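Local coordinates for protein aromatic-amino-acid aminotransferase (Burkholderia pseudomallei, PDB 4F4E) that probably transfers the amino group between tyrosine or related aromatic amino acids and 2-oxoglutarate, using pyridoxal 5'-phosphate, and works as a homodimer, at residues Arg345-Val349 with Ile364-Met370; Val58-Glu62 with Glu336-Ile341; Leu259-Ser265 with Ala280-Asp286. All blocks are in the same frame, centred on the assembly; numbering follows the deposited sequence. Where two conformers were deposited one is given.

In the fold
From the N terminus, the chain first passes the loop 58-62, which meets the long helix 324-354 some 274 residues further on; contact 2 closes this wide loop. Contact 3 is nested inside it: strand 261-266 turns back as strand 278-284, pairing two neighbours of the large mixed sheet, with the cofactor-linked K269 in the connection between them. Helix 324-354 carries on from contact 2 into contact 1, a short closure in which 345-349 meets 364-370. Contacts 1 and 2 touch and join loop 58-62, the long helix and the chain entering strand 371-373. Contact 3 lies on the opposite side of the chain's centre, its centre about 31 Å from that of contact 1 and about 29 Å from that of contact 2.

Contact 1: residues Arg345-Val349 with Ile364-Met370; sequences RNGLV and INAQRGM
R345 reaches across short helix 363-366 and the loop after it, its side chain at about a right angle to that of I364 and extended from CG to NE. R345 NH1 donates to I364 O at 3.0 Å, on a lone pair in the carbonyl plane, and R345 NH2 hydrogen-bonds G369 O at 2.8 Å from above the carbonyl plane. Q367 O sits over the guanidinium face, and a water joins R345 NE to G369 N. Further on, in strand 371-373, S372 OG and F371 O also bond the guanidinium, which suits arginine with its many donors.

Farther along the helix two amides meet with planes 38° apart: N365 ND2 donates to N346 OD1 at 3.0 Å. N365 CG stands beside its own backbone N (chi1 -79°), carrying the amide nearer the helix. One helical turn on from R345, the branched V349 packs CG2 against I364 CB at 3.6 Å. At G369 (phi 96°) a CB would press against the carbonyl O of R368, so a residue without a side chain suits the place. One arginine thus ties helix 324-354 to helix 363-366 and to the loop entering strand 371-373, within the aspartate aminotransferase-like fold.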
# COMPACT_ATOMS: atom_id res chain seq x y z
N ARG A 345 -4.60 10.71 -32.51
CA ARG A 345 -4.69 12.16 -32.47
C ARG A 345 -4.73 12.69 -33.90
O ARG A 345 -5.63 13.49 -34.28
CB ARG A 345 -3.47 12.79 -31.76
CG ARG A 345 -3.50 12.56 -30.26
CD ARG A 345 -2.29 13.21 -29.56
NE ARG A 345 -2.34 13.02 -28.11
CZ ARG A 345 -3.14 13.70 -27.29
NH1 ARG A 345 -3.97 14.62 -27.77
NH2 ARG A 345 -3.11 13.45 -25.97
N ASN A 346 -3.78 12.27 -34.72
CA ASN A 346 -3.71 12.88 -36.06
C ASN A 346 -4.89 12.43 -36.93
O ASN A 346 -5.38 13.22 -37.76
CB ASN A 346 -2.42 12.59 -36.80
CG ASN A 346 -2.31 13.44 -38.06
OD1 ASN A 346 -2.54 14.68 -38.02
ND2 ASN A 346 -2.05 12.80 -39.19
N GLY A 347 -5.30 11.18 -36.75
CA GLY A 347 -6.46 10.67 -37.50
C GLY A 347 -7.71 11.44 -37.14
O GLY A 347 -8.53 11.70 -38.00
N LEU A 348 -7.89 11.80 -35.87
CA LEU A 348 -9.06 12.58 -35.46
C LEU A 348 -8.99 13.97 -36.07
O LEU A 348 -9.96 14.49 -36.66
CB LEU A 348 -9.22 12.63 -33.94
CG LEU A 348 -10.43 13.37 -33.34
CD1 LEU A 348 -11.78 12.76 -33.75
CD2 LEU A 348 -10.30 13.44 -31.83
N VAL A 349 -7.81 14.60 -35.98
CA VAL A 349 -7.67 15.92 -36.59
C VAL A 349 -7.98 15.91 -38.09
O VAL A 349 -8.74 16.74 -38.57
CB VAL A 349 -6.24 16.46 -36.36
CG1 VAL A 349 -6.08 17.81 -37.06
CG2 VAL A 349 -5.97 16.60 -34.84
N ILE A 364 -5.31 19.16 -30.97
CA ILE A 364 -5.28 17.76 -30.56
C ILE A 364 -3.92 17.16 -30.88
O ILE A 364 -3.45 16.27 -30.19
CB ILE A 364 -6.42 16.93 -31.24
CG1 ILE A 364 -7.79 17.43 -30.76
CG2 ILE A 364 -6.30 15.44 -30.93
CD1 ILE A 364 -8.11 17.10 -29.31
N ASN A 365 -3.28 17.60 -31.95
CA ASN A 365 -1.94 17.08 -32.23
C ASN A 365 -0.82 17.63 -31.34
O ASN A 365 0.24 16.99 -31.19
CB ASN A 365 -1.59 17.32 -33.69
CG ASN A 365 -2.23 16.33 -34.62
OD1 ASN A 365 -2.45 15.15 -34.29
ND2 ASN A 365 -2.50 16.79 -35.84
N ALA A 366 -1.08 18.79 -30.73
CA ALA A 366 -0.12 19.48 -29.86
C ALA A 366 -0.21 18.97 -28.43
O ALA A 366 0.79 18.99 -27.70
CB ALA A 366 -0.43 20.96 -29.86
N GLN A 367 -1.40 18.53 -28.04
CA GLN A 367 -1.60 17.86 -26.75
C GLN A 367 -0.96 16.47 -26.76
O GLN A 367 -0.81 15.84 -27.81
CB GLN A 367 -3.08 17.89 -26.33
CG GLN A 367 -3.55 19.33 -26.15
CD GLN A 367 -5.02 19.53 -25.92
OE1 GLN A 367 -5.81 18.61 -26.00
NE2 GLN A 367 -5.39 20.78 -25.61
N ARG A 368 -0.53 16.04 -25.58
CA ARG A 368 0.25 14.80 -25.45
C ARG A 368 -0.22 13.93 -24.31
O ARG A 368 -0.66 14.42 -23.28
CB ARG A 368 1.73 15.11 -25.18
CG ARG A 368 2.36 15.97 -26.23
CD ARG A 368 3.86 15.79 -26.26
NE ARG A 368 4.39 16.26 -25.01
CZ ARG A 368 5.65 16.13 -24.62
NH1 ARG A 368 6.58 15.61 -25.43
NH2 ARG A 368 5.98 16.62 -23.45
N GLY A 369 -0.03 12.63 -24.48
CA GLY A 369 -0.33 11.63 -23.47
C GLY A 369 -1.69 11.03 -23.72
O GLY A 369 -2.22 11.08 -24.84
N MET A 370 -2.28 10.49 -22.66
CA MET A 370 -3.50 9.72 -22.82
C MET A 370 -4.76 10.59 -22.95
O MET A 370 -5.80 10.09 -23.34
CB MET A 370 -3.70 8.81 -21.62
CG MET A 370 -2.56 7.83 -21.53
SD MET A 370 -3.13 6.34 -20.72
CE MET A 370 -1.51 5.58 -20.70
O HOH W 1 0.30 11.84 -27.51

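Contact 2: residues Val58-Glu62 with Glu336-Ile341; sequences VYTNE and EMRDRI
Y59 is sandwiched between R340 and M337, a cation-pi stack on one ring face and a Met-aromatic contact on the other, where the loop between strand 52-53 and helix 70-81 packs on helix 324-354. The stack is nearly parallel: in the conformer described, one of two modelled for R340, the guanidinium lies flat on the ring with planes 10° apart and centres separated by 4.0 Å. It is shifted toward the hydroxyl end, so Y59 OH sits over the middle of the R340 guanidinium, 3.1 Å above its plane. Tyrosine offers both a broad face for the cation and a second face for a thioether.

That second face is taken by apolar contact. M337 CE rests over it, 3.8 Å from the Y59 ring centroid, as a CH-pi contact, with SD farther above. A bend at the end of the methionine chain (chi3 66°) turns the methyl onto the ring. I341 CG1 approaches near the ring plane, meeting Y59 CE2 at 4.0 Å.

Polar bonding uses the edge of the same guanidinium. Because its face is used by the ring, the in-plane N-H groups remain available to T60 O, which lies near the guanidinium plane. R340 NH1 and R340 NH2 both donate hydrogen bonds to T60 O, NH1 at 2.8 Å on a lone pair, NH2 at 2.9 Å almost in line with the carbonyl bond.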
# COMPACT_ATOMS: atom_id res chain seq x y z
N VAL A 58 -7.08 4.75 -18.74
CA VAL A 58 -6.07 3.70 -19.02
C VAL A 58 -5.92 3.57 -20.55
O VAL A 58 -6.78 4.01 -21.33
CB VAL A 58 -6.47 2.36 -18.40
CG1 VAL A 58 -6.72 2.48 -16.90
CG2 VAL A 58 -7.75 1.83 -19.06
N TYR A 59 -4.79 3.00 -20.97
CA TYR A 59 -4.53 2.68 -22.37
C TYR A 59 -5.15 1.32 -22.68
O TYR A 59 -4.88 0.36 -21.98
CB TYR A 59 -3.03 2.61 -22.62
CG TYR A 59 -2.63 2.27 -24.04
CD1 TYR A 59 -2.63 0.95 -24.49
CD2 TYR A 59 -2.24 3.25 -24.92
CE1 TYR A 59 -2.25 0.64 -25.77
CE2 TYR A 59 -1.86 2.94 -26.22
CZ TYR A 59 -1.86 1.66 -26.63
OH TYR A 59 -1.49 1.33 -27.92
N THR A 60 -5.99 1.27 -23.70
CA THR A 60 -6.66 0.01 -24.10
C THR A 60 -6.25 -0.38 -25.51
O THR A 60 -5.72 0.45 -26.27
CB THR A 60 -8.17 0.18 -24.15
OG1 THR A 60 -8.50 1.30 -25.01
CG2 THR A 60 -8.78 0.42 -22.72
N ASN A 61 -6.57 -1.65 -25.81
CA ASN A 61 -6.47 -2.26 -27.16
C ASN A 61 -7.84 -2.18 -27.88
O ASN A 61 -8.82 -1.64 -27.33
CB ASN A 61 -5.99 -3.74 -27.02
CG ASN A 61 -7.01 -4.61 -26.29
OD1 ASN A 61 -8.18 -4.24 -26.17
ND2 ASN A 61 -6.55 -5.75 -25.71
N GLU A 62 -7.93 -2.76 -29.07
CA GLU A 62 -9.10 -2.47 -29.91
C GLU A 62 -10.36 -3.11 -29.35
O GLU A 62 -11.49 -2.68 -29.71
CB GLU A 62 -8.86 -2.85 -31.37
CG GLU A 62 -7.51 -2.41 -31.91
CD GLU A 62 -7.56 -1.61 -33.24
OE1 GLU A 62 -6.58 -0.90 -33.56
OE2 GLU A 62 -8.58 -1.65 -33.95
N GLU A 336 5.43 1.77 -29.31
CA GLU A 336 4.26 1.45 -30.15
C GLU A 336 2.98 2.07 -29.53
O GLU A 336 2.14 2.60 -30.25
CB GLU A 336 4.11 -0.06 -30.32
CG GLU A 336 5.25 -0.65 -31.13
CD GLU A 336 5.30 -2.15 -31.06
OE1 GLU A 336 4.60 -2.75 -30.21
OE2 GLU A 336 6.08 -2.75 -31.82
N MET A 337 2.89 2.06 -28.22
CA MET A 337 1.77 2.68 -27.54
C MET A 337 1.79 4.22 -27.69
O MET A 337 0.75 4.82 -28.05
CB MET A 337 1.73 2.26 -26.07
CG MET A 337 1.56 0.76 -25.89
SD MET A 337 1.98 0.23 -24.23
CE MET A 337 0.75 0.99 -23.28
N ARG A 338 2.95 4.83 -27.47
CA ARG A 338 3.15 6.25 -27.76
C ARG A 338 2.70 6.57 -29.18
O ARG A 338 1.94 7.51 -29.42
CB ARG A 338 4.61 6.66 -27.58
CG ARG A 338 4.90 8.12 -27.85
CD ARG A 338 6.36 8.46 -27.55
NE ARG A 338 7.32 7.70 -28.34
CZ ARG A 338 8.15 6.74 -27.88
NH1 ARG A 338 8.17 6.31 -26.59
NH2 ARG A 338 9.02 6.22 -28.72
N ASP A 339 3.18 5.80 -30.13
CA ASP A 339 2.92 6.10 -31.54
C ASP A 339 1.46 5.85 -31.92
O ASP A 339 0.94 6.55 -32.80
CB ASP A 339 3.84 5.27 -32.42
CG ASP A 339 5.33 5.76 -32.40
OD1 ASP A 339 5.68 6.87 -31.95
OD2 ASP A 339 6.12 4.98 -32.90
N ARG A 340 0.81 4.87 -31.30
CA ARG A 340 -0.61 4.62 -31.63
C ARG A 340 -1.46 5.80 -31.18
O ARG A 340 -2.32 6.25 -31.90
CB ARG A 340 -1.18 3.34 -31.05
CG ARG A 340 -2.50 2.99 -31.73
CD ARG A 340 -3.37 2.11 -30.88
NE ARG A 340 -3.85 2.80 -29.70
CZ ARG A 340 -4.47 2.18 -28.71
NH1 ARG A 340 -4.67 0.85 -28.78
NH2 ARG A 340 -4.89 2.89 -27.67
N ILE A 341 -1.18 6.34 -29.99
CA ILE A 341 -1.88 7.52 -29.53
C ILE A 341 -1.73 8.68 -30.50
O ILE A 341 -2.69 9.37 -30.80
CB ILE A 341 -1.45 7.94 -28.10
CG1 ILE A 341 -1.85 6.88 -27.06
CG2 ILE A 341 -2.04 9.32 -27.75
CD1 ILE A 341 -1.13 7.10 -25.70

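Contact 3: residues Leu259-Ser265 with Ala280-Asp286; sequences LNVFVSS and ALSIITD
N260 turns CG beside its backbone N (chi1 -62°), bringing its amide to the end of the neighbouring strand. There N260 ND2 donates to I284 O at 3.1 Å and to D286 OD1 at 3.0 Å, the latter met from above the carboxylate plane. An asparagine fits here because one NH2 group can serve two acceptors. A water also donates to D286 OD1 and, weakly, to L259 O.

F262 has a similar first torsion (chi1 -75°), which lays its ring alongside I283. The two side chains point the same way, and I283 CG1 stands over the F262 ring face, 4.2 Å from its centroid. On the side of the sheet that bears F262, L281 and I283, L281 CD1 comes to the ring edge; helix 125-140 packs against F262 and L281, and L24 of the second subunit also touches F262.

The other side carries V261, V263 and I284, with the small S282 opposite V263 and S265 paired with A280 at the end. A water bridges S265 OG, S282 OG and V263 O, while T120 on the adjoining strand also bonds S282 OG.

Between the strands, V263 and S282 exchange N-H to O bonds, as do S265 and A280, where S265 N meets A280 O at 2.9 Å almost straight (177°). This is an antiparallel beta hairpin within the mixed central sheet of the aspartate aminotransferase-like fold, its connection carrying the cofactor-linked K269.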
# COMPACT_ATOMS: atom_id res chain seq x y z
N LEU A 259 18.57 21.83 -6.25
CA LEU A 259 17.37 22.03 -5.48
C LEU A 259 17.05 20.74 -4.74
O LEU A 259 17.43 19.66 -5.18
CB LEU A 259 16.20 22.34 -6.45
CG LEU A 259 16.31 23.66 -7.21
CD1 LEU A 259 15.13 23.87 -8.15
CD2 LEU A 259 16.41 24.81 -6.22
N ASN A 260 16.35 20.87 -3.61
CA ASN A 260 15.69 19.73 -3.03
C ASN A 260 14.40 19.54 -3.83
O ASN A 260 13.62 20.51 -3.99
CB ASN A 260 15.43 19.96 -1.58
CG ASN A 260 16.73 20.15 -0.79
OD1 ASN A 260 16.86 21.09 -0.05
ND2 ASN A 260 17.71 19.26 -0.99
N VAL A 261 14.23 18.34 -4.39
CA VAL A 261 13.17 18.06 -5.35
C VAL A 261 12.53 16.76 -4.89
O VAL A 261 13.24 15.82 -4.53
CB VAL A 261 13.71 17.84 -6.79
CG1 VAL A 261 12.56 17.62 -7.78
CG2 VAL A 261 14.60 18.99 -7.25
N PHE A 262 11.21 16.72 -4.88
CA PHE A 262 10.45 15.49 -4.69
C PHE A 262 9.96 15.01 -6.04
O PHE A 262 9.57 15.84 -6.87
CB PHE A 262 9.25 15.73 -3.77
CG PHE A 262 9.61 15.88 -2.31
CD1 PHE A 262 10.33 16.95 -1.88
CD2 PHE A 262 9.17 14.96 -1.40
CE1 PHE A 262 10.65 17.10 -0.56
CE2 PHE A 262 9.49 15.09 -0.08
CZ PHE A 262 10.22 16.17 0.36
N VAL A 263 10.00 13.69 -6.28
CA VAL A 263 9.54 13.10 -7.53
C VAL A 263 8.70 11.87 -7.24
O VAL A 263 9.21 10.89 -6.71
CB VAL A 263 10.70 12.65 -8.45
CG1 VAL A 263 10.15 12.14 -9.78
CG2 VAL A 263 11.70 13.81 -8.68
N SER A 264 7.42 11.93 -7.59
CA SER A 264 6.60 10.71 -7.60
C SER A 264 6.64 10.17 -9.02
O SER A 264 6.31 10.90 -9.99
CB SER A 264 5.15 11.00 -7.25
OG SER A 264 4.33 9.92 -7.70
N SER A 265 7.08 8.93 -9.16
CA SER A 265 7.08 8.25 -10.43
C SER A 265 6.19 6.97 -10.37
O SER A 265 5.99 6.39 -9.30
CB SER A 265 8.49 7.91 -10.90
OG SER A 265 9.14 6.98 -10.09
N ALA A 280 7.39 4.94 -7.15
CA ALA A 280 8.56 5.29 -6.33
C ALA A 280 8.50 6.78 -5.98
O ALA A 280 8.04 7.61 -6.77
CB ALA A 280 9.86 4.99 -7.05
N LEU A 281 9.00 7.09 -4.79
CA LEU A 281 9.24 8.49 -4.40
C LEU A 281 10.74 8.66 -4.38
O LEU A 281 11.46 7.84 -3.75
CB LEU A 281 8.74 8.80 -2.99
CG LEU A 281 9.04 10.24 -2.53
CD1 LEU A 281 8.23 11.26 -3.38
CD2 LEU A 281 8.78 10.40 -1.05
N SER A 282 11.22 9.66 -5.09
CA SER A 282 12.62 10.00 -5.07
C SER A 282 12.75 11.41 -4.51
O SER A 282 11.93 12.28 -4.81
CB SER A 282 13.25 9.91 -6.48
OG SER A 282 13.25 8.58 -7.03
N ILE A 283 13.78 11.63 -3.68
CA ILE A 283 14.06 12.95 -3.12
C ILE A 283 15.54 13.31 -3.35
O ILE A 283 16.42 12.52 -3.04
CB ILE A 283 13.74 13.00 -1.60
CG1 ILE A 283 12.30 12.56 -1.31
CG2 ILE A 283 14.02 14.40 -1.03
CD1 ILE A 283 12.00 12.39 0.20
N ILE A 284 15.81 14.49 -3.90
CA ILE A 284 17.18 14.95 -4.09
C ILE A 284 17.59 15.74 -2.86
O ILE A 284 16.89 16.70 -2.47
CB ILE A 284 17.31 15.76 -5.39
CG1 ILE A 284 16.98 14.90 -6.60
CG2 ILE A 284 18.72 16.41 -5.50
CD1 ILE A 284 16.97 15.60 -7.97
N THR A 285 18.69 15.33 -2.23
CA THR A 285 19.16 16.00 -1.03
C THR A 285 20.51 16.66 -1.30
O THR A 285 21.09 16.46 -2.37
CB THR A 285 19.28 15.03 0.13
OG1 THR A 285 20.40 14.16 -0.13
CG2 THR A 285 17.92 14.21 0.29
N ASP A 286 21.00 17.43 -0.34
CA ASP A 286 22.21 18.23 -0.55
C ASP A 286 23.48 17.40 -0.33
O ASP A 286 24.58 17.80 -0.76
CB ASP A 286 22.24 19.40 0.44
CG ASP A 286 21.26 20.50 0.07
OD1 ASP A 286 20.53 20.35 -0.93
OD2 ASP A 286 21.27 21.55 0.75
O HOH W 2 19.86 19.16 -3.54
O HOH W 3 10.63 8.40 -8.09